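PDB 5VJJ: avirulence protein AvrP123 from Melampsora lini, which is a zinc-binding secreted effector of the flax-rust fungus, recognised by the flax resistance protein P and possibly acting in the plant cell nucleus. Local coordinates for residues V14-R19 with P59-R64; Q26-V31 with P50-M55. All blocks are in the same frame, centred on the assembly; numbering follows the deposited sequence.

Contact 1. Residues V14-R19 with P59-R64. With ZN (zinc ion), chain C.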
loop_
_atom_site.group_PDB
_atom_site.type_symbol
_atom_site.label_atom_id
_atom_site.label_comp_id
_atom_site.label_asym_id
_atom_site.label_seq_id
_atom_site.Cartn_x
_atom_site.Cartn_y
_atom_site.Cartn_z
ATOM N N VAL A 14 12.296 -1.536 2.889
ATOM C CA VAL A 14 11.233 -1.875 1.953
ATOM C C VAL A 14 11.820 -1.893 0.551
ATOM O O VAL A 14 12.842 -1.261 0.271
ATOM C CB VAL A 14 10.047 -0.880 2.053
ATOM C CG1 VAL A 14 10.448 0.510 1.555
ATOM C CG2 VAL A 14 8.839 -1.396 1.301
ATOM N N GLN A 15 11.170 -2.637 -0.335
ATOM C CA GLN A 15 11.533 -2.627 -1.745
ATOM C C GLN A 15 10.866 -1.436 -2.427
ATOM O O GLN A 15 9.638 -1.301 -2.393
ATOM C CB GLN A 15 11.122 -3.937 -2.413
ATOM C CG GLN A 15 11.606 -4.067 -3.844
ATOM C CD GLN A 15 11.602 -5.502 -4.344
ATOM O OE1 GLN A 15 10.751 -6.308 -3.961
ATOM N NE2 GLN A 15 12.560 -5.829 -5.203
ATOM N N CYS A 16 11.675 -0.564 -3.020
ATOM C CA CYS A 16 11.146 0.557 -3.778
ATOM C C CYS A 16 10.508 0.056 -5.073
ATOM O O CYS A 16 10.716 -1.083 -5.499
ATOM C CB CYS A 16 12.259 1.568 -4.083
ATOM S SG CYS A 16 11.794 2.952 -5.184
ATOM N N LEU A 17 9.709 0.923 -5.699
ATOM C CA LEU A 17 9.078 0.548 -6.960
ATOM C C LEU A 17 10.110 0.240 -8.035
ATOM O O LEU A 17 9.823 -0.521 -8.967
ATOM C CB LEU A 17 8.142 1.653 -7.428
ATOM C CG LEU A 17 6.953 1.919 -6.506
ATOM C CD1 LEU A 17 6.208 3.157 -6.976
ATOM C CD2 LEU A 17 6.030 0.714 -6.452
ATOM N N CYS A 18 11.305 0.819 -7.936
ATOM C CA CYS A 18 12.397 0.456 -8.833
ATOM C C CYS A 18 13.037 -0.876 -8.459
ATOM O O CYS A 18 13.957 -1.315 -9.156
ATOM C CB CYS A 18 13.458 1.560 -8.843
ATOM S SG CYS A 18 14.543 1.559 -7.401
ATOM N N ARG A 19 12.575 -1.508 -7.378
ATOM C CA ARG A 19 12.936 -2.828 -6.877
ATOM C C ARG A 19 14.177 -2.797 -5.978
ATOM O O ARG A 19 14.509 -3.824 -5.386
ATOM C CB ARG A 19 13.144 -3.872 -7.994
ATOM C CG ARG A 19 11.858 -4.206 -8.731
ATOM C CD ARG A 19 12.008 -5.387 -9.682
ATOM N NE ARG A 19 12.696 -5.031 -10.923
ATOM C CZ ARG A 19 13.952 -5.358 -11.225
ATOM N NH1 ARG A 19 14.700 -6.062 -10.381
ATOM N NH2 ARG A 19 14.466 -4.980 -12.389
ATOM N N PRO A 59 18.100 4.869 -2.349
ATOM C CA PRO A 59 19.430 5.350 -2.767
ATOM C C PRO A 59 19.474 5.783 -4.217
ATOM O O PRO A 59 20.307 6.621 -4.582
ATOM C CB PRO A 59 20.338 4.140 -2.516
ATOM C CG PRO A 59 19.426 2.970 -2.573
ATOM C CD PRO A 59 18.132 3.446 -1.972
ATOM N N ASN A 60 18.603 5.229 -5.055
ATOM C CA ASN A 60 18.516 5.622 -6.457
ATOM C C ASN A 60 17.516 6.759 -6.654
ATOM O O ASN A 60 17.869 7.825 -7.165
ATOM C CB ASN A 60 18.124 4.408 -7.306
ATOM C CG ASN A 60 18.030 4.733 -8.778
ATOM O OD1 ASN A 60 19.044 4.906 -9.452
ATOM N ND2 ASN A 60 16.806 4.803 -9.290
ATOM N N CYS A 61 16.270 6.545 -6.237
ATOM C CA CYS A 61 15.181 7.470 -6.518
ATOM C C CYS A 61 15.070 8.613 -5.519
ATOM O O CYS A 61 14.317 9.558 -5.773
ATOM C CB CYS A 61 13.850 6.717 -6.540
ATOM S SG CYS A 61 13.887 5.157 -7.416
ATOM N N GLY A 62 15.785 8.560 -4.398
ATOM C CA GLY A 62 15.596 9.535 -3.354
ATOM C C GLY A 62 14.232 9.391 -2.709
ATOM O O GLY A 62 13.571 8.354 -2.835
ATOM N N PRO A 63 13.777 10.434 -2.007
ATOM C CA PRO A 63 12.483 10.354 -1.307
ATOM C C PRO A 63 11.351 9.839 -2.185
ATOM O O PRO A 63 11.082 10.417 -3.242
ATOM C CB PRO A 63 12.230 11.805 -0.871
ATOM C CG PRO A 63 13.598 12.425 -0.787
ATOM C CD PRO A 63 14.428 11.746 -1.839
ATOM N N ARG A 64 10.680 8.768 -1.763
ATOM C CA ARG A 64 9.604 8.189 -2.559
ATOM C C ARG A 64 8.623 7.476 -1.639
ATOM O O ARG A 64 8.926 7.188 -0.479
ATOM C CB ARG A 64 10.148 7.226 -3.626
ATOM C CG ARG A 64 9.123 6.821 -4.677
ATOM C CD ARG A 64 9.754 6.036 -5.814
ATOM N NE ARG A 64 8.810 5.800 -6.905
ATOM C CZ ARG A 64 9.120 5.200 -8.050
ATOM N NH1 ARG A 64 10.356 4.769 -8.268
ATOM N NH2 ARG A 64 8.190 5.031 -8.980
HETATM ZN ZN ZN C . 13.969 3.363 -6.031
#
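From CB, which points toward segment 14-19, Arg64 runs with CG anti to the backbone N (chi1 -168°) and stays extended from there to NE, its outer half alongside the zinc site. Its CD is the first atom to touch, lying 3.8 Å from Cys16 SG. Farther out, NE and CZ pass beneath Leu17, whose chain crosses that of Arg64 at about a right angle; Leu17 CB sits over the centre of the guanidinium, 3.6 Å above its plane, and Leu17 CD1 comes down over the same face to 3.4 Å from Arg64 NH2. Arg64 NH1 ends between the sulfurs of Cys61, 3.7 Å away, and Cys16, near Cys18 N; the charge of the guanidinium may offset part of that of the thiolates.

Cys16, Cys18 and Cys61 bind one zinc ion through their SG atoms, and Cys58 completes this four-cysteine, zinc-finger-like site. Two short chain elements supply the ligands in pairs: a Cys-x-Cys at the head of a type I turn from Cys16 to Arg19, and a Cys-x-x-Cys from Cys58, at the end of strand 51-58, to Cys61 in the loop before strand 64-69. Cys16 SG also accepts Cys18 N, nearly straight at 170°, and Cys61 SG accepts Asn60 ND2 at 3.5 Å. The turn is closed by Arg19 N to Cys16 O, while Arg19 O takes a bond in its carbonyl plane from Gln15 NE2 at 2.8 Å.

Contact 2. Residues Q26-V31 with P50-M55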
loop_
_atom_site.group_PDB
_atom_site.type_symbol
_atom_site.label_atom_id
_atom_site.label_comp_id
_atom_site.label_asym_id
_atom_site.label_seq_id
_atom_site.Cartn_x
_atom_site.Cartn_y
_atom_site.Cartn_z
ATOM N N GLN A 26 9.597 6.345 8.250
ATOM C CA GLN A 26 8.688 6.138 9.368
ATOM C C GLN A 26 8.020 4.786 9.177
ATOM O O GLN A 26 8.038 4.236 8.071
ATOM C CB GLN A 26 7.641 7.257 9.468
ATOM C CG GLN A 26 6.862 7.499 8.186
ATOM C CD GLN A 26 5.933 8.694 8.287
ATOM O OE1 GLN A 26 6.099 9.685 7.577
ATOM N NE2 GLN A 26 4.944 8.604 9.170
ATOM N N PRO A 27 7.447 4.210 10.231
ATOM C CA PRO A 27 6.760 2.923 10.081
ATOM C C PRO A 27 5.610 3.043 9.096
ATOM O O PRO A 27 5.092 4.146 8.872
ATOM C CB PRO A 27 6.250 2.614 11.500
ATOM C CG PRO A 27 7.060 3.479 12.409
ATOM C CD PRO A 27 7.409 4.702 11.621
ATOM N N PRO A 28 5.185 1.943 8.481
ATOM C CA PRO A 28 4.002 2.010 7.616
ATOM C C PRO A 28 2.779 2.454 8.405
ATOM O O PRO A 28 2.593 2.069 9.560
ATOM C CB PRO A 28 3.851 0.574 7.097
ATOM C CG PRO A 28 5.180 -0.062 7.298
ATOM C CD PRO A 28 5.785 0.598 8.495
ATOM N N PHE A 29 1.944 3.275 7.772
ATOM C CA PHE A 29 0.729 3.776 8.395
ATOM C C PHE A 29 -0.471 3.558 7.482
ATOM O O PHE A 29 -0.369 3.643 6.255
ATOM C CB PHE A 29 0.854 5.264 8.746
ATOM C CG PHE A 29 1.198 6.149 7.581
ATOM C CD1 PHE A 29 2.514 6.301 7.174
ATOM C CD2 PHE A 29 0.208 6.848 6.909
ATOM C CE1 PHE A 29 2.833 7.122 6.110
ATOM C CE2 PHE A 29 0.522 7.675 5.846
ATOM C CZ PHE A 29 1.835 7.811 5.446
ATOM N N GLY A 30 -1.615 3.283 8.103
ATOM C CA GLY A 30 -2.820 3.008 7.344
ATOM C C GLY A 30 -3.322 4.225 6.590
ATOM O O GLY A 30 -3.129 5.368 6.999
ATOM N N VAL A 31 -3.989 3.969 5.466
ATOM C CA VAL A 31 -4.494 5.021 4.592
ATOM C C VAL A 31 -5.735 4.513 3.871
ATOM O O VAL A 31 -6.039 3.319 3.871
ATOM C CB VAL A 31 -3.441 5.484 3.553
ATOM C CG1 VAL A 31 -2.362 6.305 4.217
ATOM C CG2 VAL A 31 -2.843 4.290 2.823
ATOM N N PRO A 50 -7.494 -3.647 4.212
ATOM C CA PRO A 50 -6.498 -2.734 4.790
ATOM C C PRO A 50 -5.440 -2.257 3.792
ATOM O O PRO A 50 -4.907 -3.054 3.011
ATOM C CB PRO A 50 -5.841 -3.579 5.894
ATOM C CG PRO A 50 -6.672 -4.828 6.019
ATOM C CD PRO A 50 -7.299 -5.026 4.684
ATOM N N ALA A 51 -5.135 -0.961 3.834
ATOM C CA ALA A 51 -4.112 -0.369 2.986
ATOM C C ALA A 51 -3.127 0.402 3.849
ATOM O O ALA A 51 -3.497 0.978 4.876
ATOM C CB ALA A 51 -4.731 0.556 1.934
ATOM N N GLU A 52 -1.863 0.404 3.424
ATOM C CA GLU A 52 -0.788 1.068 4.147
ATOM C C GLU A 52 0.068 1.858 3.172
ATOM O O GLU A 52 0.220 1.480 2.007
ATOM C CB GLU A 52 0.116 0.078 4.899
ATOM C CG GLU A 52 -0.514 -0.579 6.104
ATOM C CD GLU A 52 0.475 -1.446 6.853
ATOM O OE1 GLU A 52 1.461 -1.897 6.226
ATOM O OE2 GLU A 52 0.266 -1.669 8.066
ATOM N N GLN A 53 0.641 2.949 3.668
ATOM C CA GLN A 53 1.537 3.788 2.891
ATOM C C GLN A 53 2.953 3.661 3.433
ATOM O O GLN A 53 3.162 3.585 4.651
ATOM C CB GLN A 53 1.090 5.247 2.919
ATOM C CG GLN A 53 1.926 6.158 2.042
ATOM C CD GLN A 53 1.306 7.531 1.891
ATOM O OE1 GLN A 53 0.138 7.735 2.223
ATOM N NE2 GLN A 53 2.087 8.482 1.398
ATOM N N TYR A 54 3.920 3.622 2.518
ATOM C CA TYR A 54 5.324 3.457 2.857
ATOM C C TYR A 54 6.080 4.716 2.466
ATOM O O TYR A 54 5.967 5.184 1.331
ATOM C CB TYR A 54 5.919 2.236 2.155
ATOM C CG TYR A 54 5.171 0.952 2.439
ATOM C CD1 TYR A 54 5.337 0.280 3.643
ATOM C CD2 TYR A 54 4.295 0.416 1.503
ATOM C CE1 TYR A 54 4.649 -0.894 3.907
ATOM C CE2 TYR A 54 3.604 -0.756 1.759
ATOM C CZ TYR A 54 3.786 -1.405 2.960
ATOM O OH TYR A 54 3.100 -2.567 3.214
ATOM N N MET A 55 6.823 5.268 3.420
ATOM C CA MET A 55 7.696 6.412 3.201
ATOM C C MET A 55 9.132 5.927 3.326
ATOM O O MET A 55 9.506 5.348 4.352
ATOM C CB MET A 55 7.415 7.521 4.217
ATOM C CG MET A 55 6.087 8.240 4.024
ATOM S SD MET A 55 6.165 9.391 2.643
ATOM C CE MET A 55 4.887 10.553 3.103
#
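Phe29 lays one face of its ring over the side chain of Gln53, the two chains running side by side and pointing the same way. Gln53 CB stands 4.0 Å from the ring centroid, offset toward the rim, in a CH-pi contact, and the amide runs on past the rim at CZ, Gln53 CD lying 3.6 Å from Phe29 CZ with the two planes 37° apart. Phe29 CG occupies the crowded position between the backbone N and the carbonyl carbon (chi1 56°), while Gln53 CG is anti to its own N (chi1 -176°) and its chain is extended. The amide is held at its far end, where Gln53 NE2 donates a hydrogen bond to Ser65 OG. At the ring edge Met55 CG approaches Phe29 CE1, and on the other flank Val31 CG1 crosses Gln53 to within 3.5 Å of OE1.

Beneath these side chains, strand 29-30 pairs antiparallel with strand 51-58, which also pairs with strand 64-69 to make a three-stranded sheet. Between the first two strands Phe29 and Gln53 form the hydrogen-bonded pair: Gln53 N reaches Phe29 O at 2.9 Å, whereas the return bond from Phe29 N to Gln53 O is weak. Val31 N then bonds Ala51 O at 3.1 Å from above the carbonyl plane. Gly30 and Glu52 make the non-hydrogen-bonded pair between them.

Pro28 packs against Glu52 and Tyr54, the neighbours of Gln53 in the strand, its CG meeting the edge of the Tyr54 ring at CE1, 3.5 Å away, with Glu52 OE1 against its CB. Tyr54 in turn meets the ring of His66, and Ala51 touches Cys33 and Cys69, two ligands of another zinc ion.

Both contacts lie at the surface, each with a single buried residue, Cys16 in contact 1 and Ala51 in contact 2, but are held by different means. Contact 1 has no hydrogen bond between its segments and is joined by a metal, with a cation beside the sulfurs; contact 2 rests on backbone pairing and side-chain packing, mostly apolar but with the aliphatic part of Gln53 under Phe29, and buries more than twice the area. Strand 51-58 connects them: contact 2 uses its first part, and contact 1 the loop that follows and the start of strand 64-69. Contact 2 is nested inside the loop closed by contact 1, with centres 15 Å apart, and its Ala51 end borders a second zinc site.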